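Local coordinates for protein enterochelin esterase (Salmonella enterica subsp. enterica serovar Typhimurium, PDB 3MGA) that probably hydrolyses the ester bonds of ferric enterobactin, the iron-loaded catecholate siderophore, as an esterase of the alpha/beta-hydrolase family, at residues A151-W163 / L386-L398. Numbering follows the deposited sequence.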
loop_
_atom_site.group_PDB
_atom_site.type_symbol
_atom_site.label_atom_id
_atom_site.label_comp_id
_atom_site.label_asym_id
_atom_site.label_seq_id
_atom_site.Cartn_x
_atom_site.Cartn_y
_atom_site.Cartn_z
ATOM N N ALA A 151 -10.887 -7.987 -0.276
ATOM C CA ALA A 151 -9.662 -8.681 0.093
ATOM C C ALA A 151 -9.682 -10.183 -0.183
ATOM O O ALA A 151 -10.660 -10.884 0.116
ATOM C CB ALA A 151 -9.367 -8.437 1.560
ATOM N N LEU A 152 -8.566 -10.659 -0.734
ATOM C CA LEU A 152 -8.367 -12.067 -1.042
ATOM C C LEU A 152 -6.991 -12.466 -0.545
ATOM O O LEU A 152 -6.007 -11.760 -0.789
ATOM C CB LEU A 152 -8.472 -12.319 -2.549
ATOM C CG LEU A 152 -8.353 -13.785 -2.986
ATOM C CD1 LEU A 152 -9.277 -14.688 -2.183
ATOM C CD2 LEU A 152 -8.630 -13.920 -4.487
ATOM N N GLU A 153 -6.922 -13.591 0.151
ATOM C CA GLU A 153 -5.658 -14.079 0.683
ATOM C C GLU A 153 -5.534 -15.586 0.519
ATOM O O GLU A 153 -6.442 -16.321 0.868
ATOM C CB GLU A 153 -5.559 -13.769 2.173
ATOM C CG GLU A 153 -5.784 -12.323 2.553
ATOM C CD GLU A 153 -5.451 -12.060 4.019
ATOM O OE1 GLU A 153 -5.461 -10.885 4.431
ATOM O OE2 GLU A 153 -5.156 -13.028 4.750
HETATM N N MSE A 154 -4.408 -16.042 -0.014
HETATM C CA MSE A 154 -4.179 -17.476 -0.155
HETATM C C MSE A 154 -3.753 -17.987 1.225
HETATM O O MSE A 154 -3.307 -17.201 2.057
HETATM C CB MSE A 154 -3.146 -17.779 -1.230
HETATM C CG MSE A 154 -3.624 -17.538 -2.663
HETATM SE SE MSE A 154 -5.237 -18.537 -3.187
HETATM C CE MSE A 154 -6.667 -17.336 -2.644
ATOM N N PRO A 155 -3.893 -19.301 1.469
ATOM C CA PRO A 155 -3.622 -19.887 2.781
ATOM C C PRO A 155 -2.250 -19.651 3.390
ATOM O O PRO A 155 -2.119 -19.696 4.598
ATOM C CB PRO A 155 -3.836 -21.387 2.536
ATOM C CG PRO A 155 -4.746 -21.445 1.366
ATOM C CD PRO A 155 -4.305 -20.330 0.499
ATOM N N ASP A 156 -1.241 -19.405 2.568
ATOM C CA ASP A 156 0.104 -19.206 3.080
ATOM C C ASP A 156 0.569 -17.752 3.051
ATOM O O ASP A 156 1.768 -17.481 3.147
ATOM C CB ASP A 156 1.073 -20.127 2.339
ATOM C CG ASP A 156 0.815 -21.600 2.636
ATOM O OD1 ASP A 156 0.524 -21.932 3.807
ATOM O OD2 ASP A 156 0.937 -22.429 1.708
ATOM N N ALA A 157 -0.378 -16.822 2.932
ATOM C CA ALA A 157 -0.059 -15.403 2.970
ATOM C C ALA A 157 0.520 -15.171 4.358
ATOM O O ALA A 157 -0.056 -15.628 5.343
ATOM C CB ALA A 157 -1.308 -14.565 2.764
ATOM N N PRO A 158 1.653 -14.466 4.456
ATOM C CA PRO A 158 2.263 -14.287 5.788
ATOM C C PRO A 158 1.383 -13.503 6.755
ATOM O O PRO A 158 0.578 -12.677 6.333
ATOM C CB PRO A 158 3.549 -13.513 5.477
ATOM C CG PRO A 158 3.197 -12.723 4.252
ATOM C CD PRO A 158 2.313 -13.635 3.434
ATOM N N LEU A 159 1.526 -13.770 8.046
ATOM C CA LEU A 159 0.739 -13.059 9.039
ATOM C C LEU A 159 1.032 -11.551 8.970
ATOM O O LEU A 159 2.161 -11.144 8.678
ATOM C CB LEU A 159 1.025 -13.585 10.452
ATOM C CG LEU A 159 0.611 -15.023 10.796
ATOM C CD1 LEU A 159 1.043 -15.378 12.243
ATOM C CD2 LEU A 159 -0.894 -15.231 10.619
ATOM N N GLN A 160 -0.003 -10.750 9.210
ATOM C CA GLN A 160 0.084 -9.285 9.228
ATOM C C GLN A 160 -0.039 -8.843 10.681
ATOM O O GLN A 160 -1.141 -8.679 11.173
ATOM C CB GLN A 160 -1.028 -8.695 8.385
ATOM C CG GLN A 160 -0.875 -9.089 6.941
ATOM C CD GLN A 160 -1.781 -8.342 6.015
ATOM O OE1 GLN A 160 -2.988 -8.247 6.233
ATOM N NE2 GLN A 160 -1.211 -7.839 4.938
ATOM N N PRO A 161 1.105 -8.636 11.363
ATOM C CA PRO A 161 1.129 -8.310 12.784
ATOM C C PRO A 161 0.201 -7.183 13.191
ATOM O O PRO A 161 0.230 -6.111 12.579
ATOM C CB PRO A 161 2.595 -7.900 13.035
ATOM C CG PRO A 161 3.357 -8.410 11.885
ATOM C CD PRO A 161 2.414 -8.368 10.736
ATOM N N GLY A 162 -0.621 -7.445 14.213
ATOM C CA GLY A 162 -1.551 -6.468 14.753
ATOM C C GLY A 162 -2.914 -6.481 14.100
ATOM O O GLY A 162 -3.939 -6.317 14.779
ATOM N N TRP A 163 -2.930 -6.670 12.781
ATOM C CA TRP A 163 -4.167 -6.695 12.016
ATOM C C TRP A 163 -4.958 -7.977 12.273
ATOM O O TRP A 163 -6.163 -8.018 12.023
ATOM C CB TRP A 163 -3.870 -6.534 10.515
ATOM C CG TRP A 163 -3.131 -5.272 10.208
ATOM C CD1 TRP A 163 -1.776 -5.113 10.121
ATOM C CD2 TRP A 163 -3.703 -3.984 9.989
ATOM N NE1 TRP A 163 -1.473 -3.802 9.847
ATOM C CE2 TRP A 163 -2.639 -3.088 9.761
ATOM C CE3 TRP A 163 -5.017 -3.500 9.951
ATOM C CZ2 TRP A 163 -2.847 -1.735 9.495
ATOM C CZ3 TRP A 163 -5.229 -2.156 9.685
ATOM C CH2 TRP A 163 -4.145 -1.286 9.459
ATOM N N LEU A 386 -3.451 -3.474 0.881
ATOM C CA LEU A 386 -3.783 -4.630 1.701
ATOM C C LEU A 386 -2.478 -5.306 2.154
ATOM O O LEU A 386 -2.376 -5.774 3.283
ATOM C CB LEU A 386 -4.650 -5.611 0.932
ATOM C CG LEU A 386 -5.091 -6.872 1.674
ATOM C CD1 LEU A 386 -6.078 -6.513 2.749
ATOM C CD2 LEU A 386 -5.706 -7.859 0.691
ATOM N N CYS A 387 -1.478 -5.337 1.278
ATOM C CA CYS A 387 -0.179 -5.923 1.613
ATOM C C CYS A 387 0.626 -4.949 2.446
ATOM O O CYS A 387 1.249 -5.339 3.448
ATOM C CB CYS A 387 0.631 -6.271 0.356
ATOM S SG CYS A 387 -0.148 -7.444 -0.767
ATOM N N TRP A 388 0.625 -3.677 2.039
ATOM C CA TRP A 388 1.404 -2.671 2.760
ATOM C C TRP A 388 1.020 -2.573 4.223
ATOM O O TRP A 388 1.880 -2.353 5.061
ATOM C CB TRP A 388 1.303 -1.259 2.159
ATOM C CG TRP A 388 1.629 -1.106 0.710
ATOM C CD1 TRP A 388 2.561 -1.791 0.003
ATOM C CD2 TRP A 388 1.129 -0.089 -0.170
ATOM N NE1 TRP A 388 2.613 -1.325 -1.294
ATOM C CE2 TRP A 388 1.753 -0.267 -1.416
ATOM C CE3 TRP A 388 0.183 0.937 -0.030
ATOM C CZ2 TRP A 388 1.458 0.536 -2.523
ATOM C CZ3 TRP A 388 -0.110 1.736 -1.140
ATOM C CH2 TRP A 388 0.526 1.532 -2.360
ATOM N N ARG A 389 -0.258 -2.734 4.549
ATOM C CA ARG A 389 -0.670 -2.597 5.952
ATOM C C ARG A 389 0.137 -3.524 6.858
ATOM O O ARG A 389 0.492 -3.148 7.972
ATOM C CB ARG A 389 -2.168 -2.858 6.153
ATOM C CG ARG A 389 -2.560 -4.331 6.253
ATOM C CD ARG A 389 -4.038 -4.482 6.442
ATOM N NE ARG A 389 -4.416 -5.863 6.724
ATOM C CZ ARG A 389 -5.650 -6.250 7.035
ATOM N NH1 ARG A 389 -5.901 -7.528 7.286
ATOM N NH2 ARG A 389 -6.635 -5.365 7.103
ATOM N N GLY A 390 0.424 -4.733 6.374
ATOM C CA GLY A 390 1.188 -5.712 7.149
ATOM C C GLY A 390 2.664 -5.382 7.192
ATOM O O GLY A 390 3.331 -5.592 8.198
ATOM N N GLY A 391 3.184 -4.873 6.084
ATOM C CA GLY A 391 4.596 -4.514 6.012
ATOM C C GLY A 391 4.870 -3.270 6.825
ATOM O O GLY A 391 6.004 -3.024 7.254
ATOM N N LEU A 392 3.824 -2.482 7.040
ATOM C CA LEU A 392 3.950 -1.260 7.801
ATOM C C LEU A 392 4.272 -1.653 9.251
ATOM O O LEU A 392 5.225 -1.149 9.840
ATOM C CB LEU A 392 2.650 -0.450 7.745
ATOM C CG LEU A 392 2.743 1.077 7.858
ATOM C CD1 LEU A 392 1.332 1.649 8.122
ATOM C CD2 LEU A 392 3.697 1.536 8.930
ATOM N N THR A 393 3.486 -2.569 9.815
ATOM C CA THR A 393 3.695 -2.987 11.200
ATOM C C THR A 393 4.957 -3.821 11.354
ATOM O O THR A 393 5.668 -3.687 12.357
ATOM C CB THR A 393 2.482 -3.746 11.793
ATOM O OG1 THR A 393 2.201 -4.912 11.008
ATOM C CG2 THR A 393 1.267 -2.847 11.841
ATOM N N GLN A 394 5.242 -4.676 10.371
ATOM C CA GLN A 394 6.456 -5.496 10.418
ATOM C C GLN A 394 7.697 -4.617 10.288
ATOM O O GLN A 394 8.715 -4.867 10.932
ATOM C CB GLN A 394 6.456 -6.562 9.327
ATOM C CG GLN A 394 7.704 -7.437 9.333
ATOM C CD GLN A 394 7.868 -8.229 10.618
ATOM O OE1 GLN A 394 7.107 -9.159 10.894
ATOM N NE2 GLN A 394 8.907 -7.903 11.381
ATOM N N GLY A 395 7.597 -3.588 9.454
ATOM C CA GLY A 395 8.684 -2.653 9.229
ATOM C C GLY A 395 9.057 -1.881 10.471
ATOM O O GLY A 395 10.224 -1.630 10.713
ATOM N N LEU A 396 8.056 -1.481 11.249
ATOM C CA LEU A 396 8.289 -0.759 12.508
ATOM C C LEU A 396 9.011 -1.670 13.502
ATOM O O LEU A 396 9.871 -1.220 14.258
ATOM C CB LEU A 396 6.963 -0.266 13.087
ATOM C CG LEU A 396 6.277 0.860 12.309
ATOM C CD1 LEU A 396 4.795 0.955 12.656
ATOM C CD2 LEU A 396 7.006 2.211 12.537
HETATM N N MSE A 397 8.667 -2.954 13.488
HETATM C CA MSE A 397 9.308 -3.942 14.378
HETATM C C MSE A 397 10.781 -4.115 13.993
HETATM O O MSE A 397 11.643 -4.240 14.857
HETATM C CB MSE A 397 8.554 -5.279 14.343
HETATM C CG MSE A 397 7.146 -5.187 14.928
HETATM SE SE MSE A 397 6.022 -6.779 14.658
HETATM C CE MSE A 397 7.135 -8.087 15.569
ATOM N N LEU A 398 11.067 -4.113 12.698
ATOM C CA LEU A 398 12.444 -4.216 12.232
ATOM C C LEU A 398 13.219 -2.956 12.568
ATOM O O LEU A 398 14.292 -3.020 13.175
ATOM C CB LEU A 398 12.496 -4.453 10.725
ATOM C CG LEU A 398 11.983 -5.816 10.307
ATOM C CD1 LEU A 398 12.018 -5.966 8.773
ATOM C CD2 LEU A 398 12.831 -6.903 11.004
HETATM O O HOH W 1 1.750 -8.219 4.784
#
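The linker that leaves the N-terminal beta domain is laid along helix 385-399 of the alpha/beta-hydrolase domain, with Gln160, Pro161 and Trp163 meeting Arg389, Gly390 and Thr393. The two backbones come closest where CA of Gln160 lies 4.3 Å from CA of Gly390, and the missing side chain of this glycine leaves room for the glutamine CB and CG. Extended beyond CG (chi2 -169°), Gln160 lays its amide across Arg389 at about a right angle. Its NE2 donates to Leu386 O at 2.9 Å, with the acceptor near the amide plane, and donates a second hydrogen bond to a water, which donates on to Cys387 O. Gln160 OE1 accepts from Arg389 NE at 2.8 Å; this oxygen lies in the guanidinium plane, whereas the nitrogen sits 46° out of the carbonyl plane. A weak second bond comes from NH1 to the same oxygen.

The aliphatic chain of Arg389 covers one face of the Trp163 indole, its CG 3.7 Å from the centroid of the five-membered ring, a CH-pi contact. Ring and guanidinium planes are only 9° apart, and the guanidinium is flanked by Trp163 CB and, on its opposite face, Leu386 CD1. Trp163 NE1 bonds weakly to Arg389 O at 2.8 Å, the N-H bent away from the oxygen. Further along the helix, Thr393 OG1 lies 2.8 Å from Pro161 O, with Gly390 O also within reach of its one proton, while Pro161 CB rests 4.0 Å from SE of selenomethionine Met397. Leu226 of helix 220-228 touches both Pro161 and Thr393.

Bonds on both amide atoms should fix Gln160 about chi3, and those to OE1 would limit guanidinium rotation; hydrogen bonds and a CH-pi contact thus join the two domains, and nearby Glu153 may add electrostatic stabilisation.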